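Local coordinates for neural-cadherin (Drosophila melanogaster, PDB 3UBF), which mediates calcium-dependent, mainly homophilic adhesion between cells through its chain of extracellular cadherin domains, three of which make up this fragment, at residues L119-L130 with S160-F171; P283-T291 with S302-T310. All coordinates share one frame; numbering follows the deposited sequence.

Contact 1: residues L119-L130 with S160-F171. With ZN (zinc ion), chain K.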
loop_
_atom_site.group_PDB
_atom_site.type_symbol
_atom_site.label_atom_id
_atom_site.label_comp_id
_atom_site.label_asym_id
_atom_site.label_seq_id
_atom_site.Cartn_x
_atom_site.Cartn_y
_atom_site.Cartn_z
ATOM N N LEU A 119 -9.358 29.541 -3.999
ATOM C CA LEU A 119 -9.393 30.588 -2.974
ATOM C C LEU A 119 -10.782 30.873 -2.419
ATOM O O LEU A 119 -10.937 31.186 -1.241
ATOM C CB LEU A 119 -8.759 31.885 -3.474
ATOM C CG LEU A 119 -7.265 31.802 -3.780
ATOM C CD1 LEU A 119 -6.698 33.180 -4.063
ATOM C CD2 LEU A 119 -6.504 31.095 -2.634
ATOM N N ASN A 120 -11.791 30.778 -3.269
ATOM C CA ASN A 120 -13.155 31.039 -2.848
ATOM C C ASN A 120 -13.935 29.747 -2.806
ATOM O O ASN A 120 -15.131 29.740 -3.062
ATOM C CB ASN A 120 -13.822 32.023 -3.805
ATOM C CG ASN A 120 -13.786 31.542 -5.246
ATOM O OD1 ASN A 120 -13.112 30.545 -5.566
ATOM N ND2 ASN A 120 -14.503 32.251 -6.133
ATOM N N ALA A 121 -13.244 28.648 -2.514
ATOM C CA ALA A 121 -13.885 27.355 -2.420
ATOM C C ALA A 121 -15.144 27.421 -1.546
ATOM O O ALA A 121 -15.079 27.826 -0.391
ATOM C CB ALA A 121 -12.929 26.343 -1.880
ATOM N N PRO A 122 -16.299 27.037 -2.106
ATOM C CA PRO A 122 -17.500 26.977 -1.276
ATOM C C PRO A 122 -17.486 25.730 -0.394
ATOM O O PRO A 122 -16.778 24.764 -0.701
ATOM C CB PRO A 122 -18.639 26.923 -2.301
ATOM C CG PRO A 122 -18.034 26.313 -3.518
ATOM C CD PRO A 122 -16.562 26.673 -3.512
ATOM N N PRO A 123 -18.231 25.759 0.720
ATOM C CA PRO A 123 -18.255 24.632 1.653
ATOM C C PRO A 123 -18.448 23.291 0.946
ATOM O O PRO A 123 -19.255 23.186 0.013
ATOM C CB PRO A 123 -19.483 24.933 2.530
ATOM C CG PRO A 123 -19.612 26.411 2.498
ATOM C CD PRO A 123 -19.057 26.890 1.186
ATOM N N ASN A 124 -17.715 22.276 1.396
ATOM C CA ASN A 124 -17.891 20.899 0.913
ATOM C C ASN A 124 -17.330 20.667 -0.466
ATOM O O ASN A 124 -17.727 19.743 -1.181
ATOM C CB ASN A 124 -19.361 20.492 0.989
ATOM C CG ASN A 124 -19.810 20.335 2.401
ATOM O OD1 ASN A 124 -20.701 21.064 2.865
ATOM N ND2 ASN A 124 -19.149 19.414 3.139
ATOM N N THR A 125 -16.405 21.539 -0.826
ATOM C CA THR A 125 -15.592 21.377 -2.000
ATOM C C THR A 125 -14.549 20.311 -1.709
ATOM O O THR A 125 -13.767 20.450 -0.766
ATOM C CB THR A 125 -14.933 22.713 -2.349
ATOM O OG1 THR A 125 -15.976 23.633 -2.691
ATOM C CG2 THR A 125 -13.949 22.568 -3.508
ATOM N N PRO A 126 -14.553 19.235 -2.508
ATOM C CA PRO A 126 -13.526 18.210 -2.405
ATOM C C PRO A 126 -12.201 18.749 -2.946
ATOM O O PRO A 126 -12.180 19.378 -3.996
ATOM C CB PRO A 126 -14.071 17.084 -3.287
ATOM C CG PRO A 126 -14.951 17.756 -4.273
ATOM C CD PRO A 126 -15.484 18.989 -3.622
ATOM N N VAL A 127 -11.119 18.530 -2.207
ATOM C CA VAL A 127 -9.814 19.048 -2.598
ATOM C C VAL A 127 -8.833 17.913 -2.848
ATOM O O VAL A 127 -7.815 18.096 -3.517
ATOM C CB VAL A 127 -9.236 19.988 -1.524
ATOM C CG1 VAL A 127 -10.151 21.186 -1.320
ATOM C CG2 VAL A 127 -9.030 19.237 -0.218
ATOM N N PHE A 128 -9.144 16.741 -2.307
ATOM C CA PHE A 128 -8.277 15.566 -2.483
ATOM C C PHE A 128 -8.985 14.340 -1.955
ATOM O O PHE A 128 -9.798 14.423 -1.034
ATOM C CB PHE A 128 -7.116 15.929 -1.555
ATOM C CG PHE A 128 -5.931 15.015 -1.682
ATOM C CD1 PHE A 128 -4.988 15.209 -2.694
ATOM C CD2 PHE A 128 -5.737 13.988 -0.775
ATOM C CE1 PHE A 128 -3.882 14.379 -2.812
ATOM C CE2 PHE A 128 -4.630 13.164 -0.875
ATOM C CZ PHE A 128 -3.704 13.354 -1.902
ATOM N N THR A 129 -8.643 13.193 -2.534
ATOM C CA THR A 129 -9.245 11.924 -2.171
ATOM C C THR A 129 -8.148 11.011 -1.647
ATOM O O THR A 129 -7.306 10.523 -2.417
ATOM C CB THR A 129 -9.919 11.274 -3.394
ATOM O OG1 THR A 129 -10.866 12.191 -3.951
ATOM C CG2 THR A 129 -10.639 9.990 -3.017
ATOM N N LEU A 130 -8.151 10.796 -0.336
ATOM C CA LEU A 130 -7.274 9.806 0.268
ATOM C C LEU A 130 -7.631 8.432 -0.264
ATOM O O LEU A 130 -8.816 8.087 -0.335
ATOM C CB LEU A 130 -7.421 9.813 1.787
ATOM C CG LEU A 130 -7.179 11.149 2.484
ATOM C CD1 LEU A 130 -7.596 11.005 3.929
ATOM C CD2 LEU A 130 -5.703 11.596 2.348
ATOM N N SER A 160 -15.218 7.493 1.854
ATOM C CA SER A 160 -14.665 7.722 0.524
ATOM C C SER A 160 -13.225 8.198 0.544
ATOM O O SER A 160 -12.500 8.049 -0.447
ATOM C CB SER A 160 -15.515 8.730 -0.226
ATOM O OG SER A 160 -15.576 9.959 0.473
ATOM N N GLY A 161 -12.819 8.782 1.666
ATOM C CA GLY A 161 -11.488 9.389 1.788
ATOM C C GLY A 161 -11.432 10.813 1.236
ATOM O O GLY A 161 -10.383 11.465 1.300
ATOM N N VAL A 162 -12.558 11.307 0.713
ATOM C CA VAL A 162 -12.605 12.633 0.115
ATOM C C VAL A 162 -12.396 13.693 1.200
ATOM O O VAL A 162 -13.018 13.639 2.274
ATOM C CB VAL A 162 -13.926 12.861 -0.668
ATOM C CG1 VAL A 162 -13.972 14.239 -1.248
ATOM C CG2 VAL A 162 -14.070 11.821 -1.796
ATOM N N VAL A 163 -11.489 14.630 0.929
ATOM C CA VAL A 163 -11.225 15.741 1.826
ATOM C C VAL A 163 -11.976 16.934 1.274
ATOM O O VAL A 163 -11.796 17.298 0.102
ATOM C CB VAL A 163 -9.712 16.054 1.914
ATOM C CG1 VAL A 163 -9.457 17.199 2.882
ATOM C CG2 VAL A 163 -8.927 14.805 2.349
ATOM N N ARG A 164 -12.822 17.527 2.115
ATOM C CA ARG A 164 -13.734 18.587 1.701
ATOM C C ARG A 164 -13.601 19.846 2.565
ATOM O O ARG A 164 -13.442 19.746 3.787
ATOM C CB ARG A 164 -15.175 18.093 1.768
ATOM C CG ARG A 164 -15.546 17.096 0.700
ATOM C CD ARG A 164 -17.003 16.727 0.830
ATOM N NE ARG A 164 -17.462 15.829 -0.226
ATOM C CZ ARG A 164 -17.625 14.511 -0.085
ATOM N NH1 ARG A 164 -17.353 13.901 1.069
ATOM N NH2 ARG A 164 -18.054 13.797 -1.110
ATOM N N THR A 165 -13.679 21.018 1.931
ATOM C CA THR A 165 -13.598 22.273 2.635
ATOM C C THR A 165 -14.804 22.438 3.537
ATOM O O THR A 165 -15.906 21.986 3.201
ATOM C CB THR A 165 -13.581 23.474 1.659
ATOM O OG1 THR A 165 -14.780 23.500 0.882
ATOM C CG2 THR A 165 -12.407 23.398 0.726
ATOM N N ARG A 166 -14.623 23.081 4.683
ATOM C CA ARG A 166 -15.795 23.518 5.435
ATOM C C ARG A 166 -15.705 25.012 5.740
ATOM O O ARG A 166 -14.614 25.606 5.666
ATOM C CB ARG A 166 -16.052 22.654 6.683
ATOM C CG ARG A 166 -15.059 22.811 7.790
ATOM C CD ARG A 166 -15.240 21.769 8.892
ATOM N NE ARG A 166 -16.373 22.047 9.781
ATOM C CZ ARG A 166 -16.300 22.814 10.869
ATOM N NH1 ARG A 166 -15.155 23.402 11.203
ATOM N NH2 ARG A 166 -17.367 22.992 11.630
ATOM N N GLY A 167 -16.854 25.605 6.057
ATOM C CA GLY A 167 -16.945 27.037 6.335
ATOM C C GLY A 167 -16.996 27.860 5.058
ATOM O O GLY A 167 -16.711 27.342 3.974
ATOM N N THR A 168 -17.353 29.141 5.187
ATOM C CA THR A 168 -17.511 30.015 4.028
ATOM C C THR A 168 -16.368 31.005 3.841
ATOM O O THR A 168 -16.310 31.700 2.825
ATOM C CB THR A 168 -18.822 30.825 4.088
ATOM O OG1 THR A 168 -18.802 31.648 5.254
ATOM C CG2 THR A 168 -20.053 29.908 4.115
ATOM N N ASP A 169 -15.478 31.097 4.821
ATOM C CA ASP A 169 -14.316 31.976 4.695
ATOM C C ASP A 169 -13.468 31.593 3.489
ATOM O O ASP A 169 -13.446 30.443 3.060
ATOM C CB ASP A 169 -13.441 31.967 5.958
ATOM C CG ASP A 169 -14.035 32.780 7.100
ATOM O OD1 ASP A 169 -15.074 33.456 6.901
ATOM O OD2 ASP A 169 -13.451 32.739 8.214
ATOM N N LEU A 170 -12.785 32.588 2.951
ATOM C CA LEU A 170 -11.844 32.409 1.871
ATOM C C LEU A 170 -10.586 31.693 2.351
ATOM O O LEU A 170 -10.293 31.656 3.544
ATOM C CB LEU A 170 -11.473 33.789 1.312
ATOM C CG LEU A 170 -12.633 34.666 0.831
ATOM C CD1 LEU A 170 -12.141 36.084 0.529
ATOM C CD2 LEU A 170 -13.293 34.039 -0.385
ATOM N N PHE A 171 -9.848 31.119 1.413
ATOM C CA PHE A 171 -8.509 30.630 1.699
ATOM C C PHE A 171 -7.514 31.651 1.144
ATOM O O PHE A 171 -7.870 32.437 0.244
ATOM C CB PHE A 171 -8.307 29.229 1.119
ATOM C CG PHE A 171 -9.293 28.216 1.645
ATOM C CD1 PHE A 171 -10.562 28.081 1.059
ATOM C CD2 PHE A 171 -8.976 27.419 2.738
ATOM C CE1 PHE A 171 -11.497 27.171 1.563
ATOM C CE2 PHE A 171 -9.907 26.501 3.242
ATOM C CZ PHE A 171 -11.169 26.380 2.648
HETATM ZN ZN ZN K . -13.880 33.636 9.959
HETATM O O HOH W 1 -13.852 29.986 0.413
HETATM O O HOH W 2 -18.249 17.151 -2.732
HETATM O O HOH W 3 -10.238 6.343 -1.457
HETATM O O HOH W 4 -13.214 32.795 11.666
#
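Phe128 and Val163 sit opposite each other where strands 126-129 and 162-165 run antiparallel in one sheet of the middle cadherin domain, a Greek-key beta sandwich. Val163 N donates a hydrogen bond to Phe128 O at 2.6 Å and Val127 N one to Val163 O at 2.7 Å. A beta bulge at Val127 shifts the register by one residue, and Val127 CG2 meets Val163 CG1 at 3.7 Å. The other methyl of Val163, CG2, lies near Leu130 CG; branched aliphatic residues suit this interior, where Leu203 and Leu179 of the facing sheet also cover Val163. On the outer face Pro126 CB touches Val162 CG1, and that methyl also covers one face of the Arg164 guanidinium, 3.8 Å above its plane, while NH1 is hydrogen-bonded to Asp157 OD2. Beyond the strands the chain of 119-130 makes a type II turn, Pro122 to Thr125, beside Thr165. With chi1 at 61°, Thr165 OG1 stands between its own backbone N and carbonyl carbon and accepts a hydrogen bond from Thr125 N at 3.1 Å, while CG2, anti to the carbonyl carbon, packs near Val127 CG1 and Ala121 CB. A hydroxyl and a methyl on one carbon thus serve the polar turn and the apolar interior together. At the far end Ala121 CB approaches the Phe171 ring obliquely, and Phe171 N hydrogen-bonds to Leu119 O at 2.9 Å, nearly straight at 169°.

Contact 2: residues P283-T291 with S302-T310; sequences PHVYSLIVT and SVDLTIRVT
The beta hairpin of strands 285-294 and 300-310 forms the centre of one sheet in the third cadherin domain of this fragment, flanked by strands 219-224 and 246-253. Tyr286, Leu288 and Val290 pair with Ile307, Leu305 and Val303 as hydrogen-bonded antiparallel pairs, and all six side chains face the sandwich interior. Tyr286 N donates a hydrogen bond to Ile307 O at 2.7 Å, almost straight at 177°. Leu288 reaches across with CD1, which meets Ile307 CD1 at 3.5 Å and Leu305 CD2 at 3.9 Å; Leu305, its CG anti to the backbone N (chi1 172°), sends CD2 on to Val290 CG2. The Tyr286 ring meets strand 302-310 by its edge: CE1 touches Val309 CG2 at 3.6 Å and Ile307 O lies at the ring edge too; Pro283 CG lies over one face near the rim. Replacing Tyr286 by an alanine is likely to leave Val309 CG2 and Pro283 CG without their aromatic partner and open a gap beside Phe260, which meets the ring edge-to-face. The other face is mixed, with polar side chains beside the beta-branched Val285 and Ile289: Thr291 OG1 and Ser302 OG share a hydrogen bond of 2.8 Å, and Val285 CG2 lies alongside the aliphatic stem of Arg308, touching CG. An apolar face turned inward and a mixed face outward is the pattern of a strand pair in a beta sandwich, here the cadherin fold.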
loop_
_atom_site.group_PDB
_atom_site.type_symbol
_atom_site.label_atom_id
_atom_site.label_comp_id
_atom_site.label_asym_id
_atom_site.label_seq_id
_atom_site.Cartn_x
_atom_site.Cartn_y
_atom_site.Cartn_z
ATOM N N PRO A 283 32.144 10.182 -16.854
ATOM C CA PRO A 283 31.963 9.620 -15.524
ATOM C C PRO A 283 31.128 8.352 -15.598
ATOM O O PRO A 283 30.480 8.098 -16.612
ATOM C CB PRO A 283 31.216 10.729 -14.772
ATOM C CG PRO A 283 30.490 11.484 -15.812
ATOM C CD PRO A 283 31.208 11.291 -17.125
ATOM N N HIS A 284 31.163 7.553 -14.542
ATOM C CA HIS A 284 30.339 6.357 -14.479
ATOM C C HIS A 284 29.002 6.664 -13.851
ATOM O O HIS A 284 28.032 5.953 -14.091
ATOM C CB HIS A 284 31.035 5.251 -13.700
ATOM C CG HIS A 284 32.231 4.691 -14.399
ATOM N ND1 HIS A 284 33.179 3.918 -13.760
ATOM C CD2 HIS A 284 32.643 4.814 -15.682
ATOM C CE1 HIS A 284 34.113 3.581 -14.626
ATOM N NE2 HIS A 284 33.811 4.111 -15.798
ATOM N N VAL A 285 28.966 7.721 -13.045
ATOM C CA VAL A 285 27.744 8.194 -12.404
ATOM C C VAL A 285 27.533 9.649 -12.816
ATOM O O VAL A 285 28.371 10.508 -12.509
ATOM C CB VAL A 285 27.828 8.088 -10.845
ATOM C CG1 VAL A 285 26.591 8.700 -10.194
ATOM C CG2 VAL A 285 28.017 6.633 -10.396
ATOM N N TYR A 286 26.440 9.911 -13.533
ATOM C CA TYR A 286 26.075 11.268 -13.947
ATOM C C TYR A 286 25.028 11.856 -12.996
ATOM O O TYR A 286 24.025 11.204 -12.686
ATOM C CB TYR A 286 25.477 11.264 -15.353
ATOM C CG TYR A 286 26.397 10.822 -16.462
ATOM C CD1 TYR A 286 26.580 9.469 -16.749
ATOM C CD2 TYR A 286 27.058 11.757 -17.259
ATOM C CE1 TYR A 286 27.406 9.065 -17.782
ATOM C CE2 TYR A 286 27.886 11.360 -18.300
ATOM C CZ TYR A 286 28.059 10.009 -18.551
ATOM O OH TYR A 286 28.886 9.601 -19.579
ATOM N N SER A 287 25.260 13.084 -12.550
ATOM C CA SER A 287 24.294 13.799 -11.734
ATOM C C SER A 287 23.623 14.860 -12.570
ATOM O O SER A 287 24.269 15.765 -13.090
ATOM C CB SER A 287 24.967 14.457 -10.535
ATOM O OG SER A 287 25.418 13.473 -9.632
ATOM N N LEU A 288 22.315 14.749 -12.697
ATOM C CA LEU A 288 21.566 15.649 -13.542
ATOM C C LEU A 288 20.437 16.250 -12.733
ATOM O O LEU A 288 19.987 15.663 -11.742
ATOM C CB LEU A 288 21.004 14.890 -14.748
ATOM C CG LEU A 288 22.000 14.039 -15.557
ATOM C CD1 LEU A 288 21.274 12.971 -16.361
ATOM C CD2 LEU A 288 22.870 14.908 -16.474
ATOM N N ILE A 289 19.998 17.432 -13.135
ATOM C CA ILE A 289 18.832 18.023 -12.531
ATOM C C ILE A 289 17.804 18.232 -13.619
ATOM O O ILE A 289 18.069 18.912 -14.628
ATOM C CB ILE A 289 19.138 19.351 -11.818
ATOM C CG1 ILE A 289 20.089 19.121 -10.651
ATOM C CG2 ILE A 289 17.845 19.982 -11.303
ATOM C CD1 ILE A 289 20.547 20.405 -9.961
ATOM N N VAL A 290 16.638 17.627 -13.412
ATOM C CA VAL A 290 15.484 17.879 -14.257
ATOM C C VAL A 290 14.617 18.971 -13.638
ATOM O O VAL A 290 14.314 18.951 -12.434
ATOM C CB VAL A 290 14.653 16.600 -14.516
ATOM C CG1 VAL A 290 13.427 16.927 -15.400
ATOM C CG2 VAL A 290 15.525 15.527 -15.177
ATOM N N THR A 291 14.229 19.931 -14.465
ATOM C CA THR A 291 13.314 20.973 -14.033
ATOM C C THR A 291 11.978 20.819 -14.747
ATOM O O THR A 291 11.944 20.589 -15.953
ATOM C CB THR A 291 13.917 22.356 -14.264
ATOM O OG1 THR A 291 15.177 22.415 -13.591
ATOM C CG2 THR A 291 13.003 23.470 -13.719
ATOM N N SER A 302 12.508 21.413 -9.323
ATOM C CA SER A 302 13.604 20.553 -9.750
ATOM C C SER A 302 13.699 19.240 -8.975
ATOM O O SER A 302 13.215 19.121 -7.855
ATOM C CB SER A 302 14.920 21.313 -9.692
ATOM O OG SER A 302 15.007 22.172 -10.812
ATOM N N VAL A 303 14.317 18.252 -9.601
ATOM C CA VAL A 303 14.528 16.951 -8.988
ATOM C C VAL A 303 15.876 16.397 -9.456
ATOM O O VAL A 303 16.346 16.744 -10.532
ATOM C CB VAL A 303 13.360 15.983 -9.334
ATOM C CG1 VAL A 303 13.420 15.517 -10.796
ATOM C CG2 VAL A 303 13.306 14.819 -8.365
ATOM N N ASP A 304 16.504 15.558 -8.641
ATOM C CA ASP A 304 17.764 14.926 -9.042
ATOM C C ASP A 304 17.500 13.735 -9.919
ATOM O O ASP A 304 16.603 12.928 -9.646
ATOM C CB ASP A 304 18.564 14.435 -7.844
ATOM C CG ASP A 304 18.936 15.539 -6.912
ATOM O OD1 ASP A 304 19.503 16.557 -7.375
ATOM O OD2 ASP A 304 18.659 15.376 -5.699
ATOM N N LEU A 305 18.280 13.654 -10.985
ATOM C CA LEU A 305 18.361 12.455 -11.781
ATOM C C LEU A 305 19.810 11.962 -11.735
ATOM O O LEU A 305 20.754 12.717 -12.015
ATOM C CB LEU A 305 17.899 12.725 -13.212
ATOM C CG LEU A 305 18.096 11.620 -14.250
ATOM C CD1 LEU A 305 17.428 10.321 -13.843
ATOM C CD2 LEU A 305 17.569 12.090 -15.599
ATOM N N THR A 306 19.970 10.706 -11.337
ATOM C CA THR A 306 21.270 10.087 -11.270
ATOM C C THR A 306 21.299 8.961 -12.293
ATOM O O THR A 306 20.424 8.085 -12.288
ATOM C CB THR A 306 21.549 9.573 -9.848
ATOM O OG1 THR A 306 21.425 10.668 -8.932
ATOM C CG2 THR A 306 22.946 9.000 -9.731
ATOM N N ILE A 307 22.278 9.000 -13.195
ATOM C CA ILE A 307 22.435 7.933 -14.175
ATOM C C ILE A 307 23.769 7.242 -14.000
ATOM O O ILE A 307 24.829 7.842 -14.173
ATOM C CB ILE A 307 22.273 8.429 -15.633
ATOM C CG1 ILE A 307 20.922 9.142 -15.804
ATOM C CG2 ILE A 307 22.443 7.262 -16.615
ATOM C CD1 ILE A 307 20.655 9.664 -17.198
ATOM N N ARG A 308 23.700 5.969 -13.646
ATOM C CA ARG A 308 24.874 5.128 -13.544
ATOM C C ARG A 308 25.061 4.306 -14.813
ATOM O O ARG A 308 24.100 3.783 -15.384
ATOM C CB ARG A 308 24.757 4.217 -12.340
ATOM C CG ARG A 308 24.813 4.955 -11.018
ATOM C CD ARG A 308 24.214 4.128 -9.876
ATOM N NE ARG A 308 24.594 4.648 -8.560
ATOM C CZ ARG A 308 23.862 5.489 -7.828
ATOM N NH1 ARG A 308 22.674 5.927 -8.258
ATOM N NH2 ARG A 308 24.319 5.887 -6.648
ATOM N N VAL A 309 26.310 4.210 -15.249
ATOM C CA VAL A 309 26.672 3.427 -16.408
ATOM C C VAL A 309 27.438 2.201 -15.940
ATOM O O VAL A 309 28.402 2.309 -15.176
ATOM C CB VAL A 309 27.521 4.256 -17.389
ATOM C CG1 VAL A 309 27.937 3.426 -18.611
ATOM C CG2 VAL A 309 26.745 5.492 -17.822
ATOM N N THR A 310 26.979 1.030 -16.371
ATOM C CA THR A 310 27.684 -0.212 -16.087
ATOM C C THR A 310 28.459 -0.638 -17.314
ATOM O O THR A 310 28.100 -0.286 -18.435
ATOM C CB THR A 310 26.734 -1.358 -15.657
ATOM O OG1 THR A 310 25.891 -1.741 -16.752
ATOM C CG2 THR A 310 25.890 -0.936 -14.471
HETATM O O HOH W 5 21.738 15.417 -9.617
#

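How the contacts relate
Contacts 1 and 2 lie in different cadherin domains, with centres about 39 Å apart and nearest atoms about 18 Å apart, so neither touches the other. Each joins neighbouring antiparallel strands, but in different sheets of the sandwich: the partners in contact 1 are far apart in sequence, whereas contact 2 closes a local hairpin. Contact 1 has a short paired region interrupted by a bulge and extends into exposed loops, where a threonine hydroxyl, waters and a zinc-bound Asp169 supply polar chemistry. Contact 2 keeps an unbroken register and relies more on buried aliphatic and aromatic groups, its polar side chains gathering on the outer face.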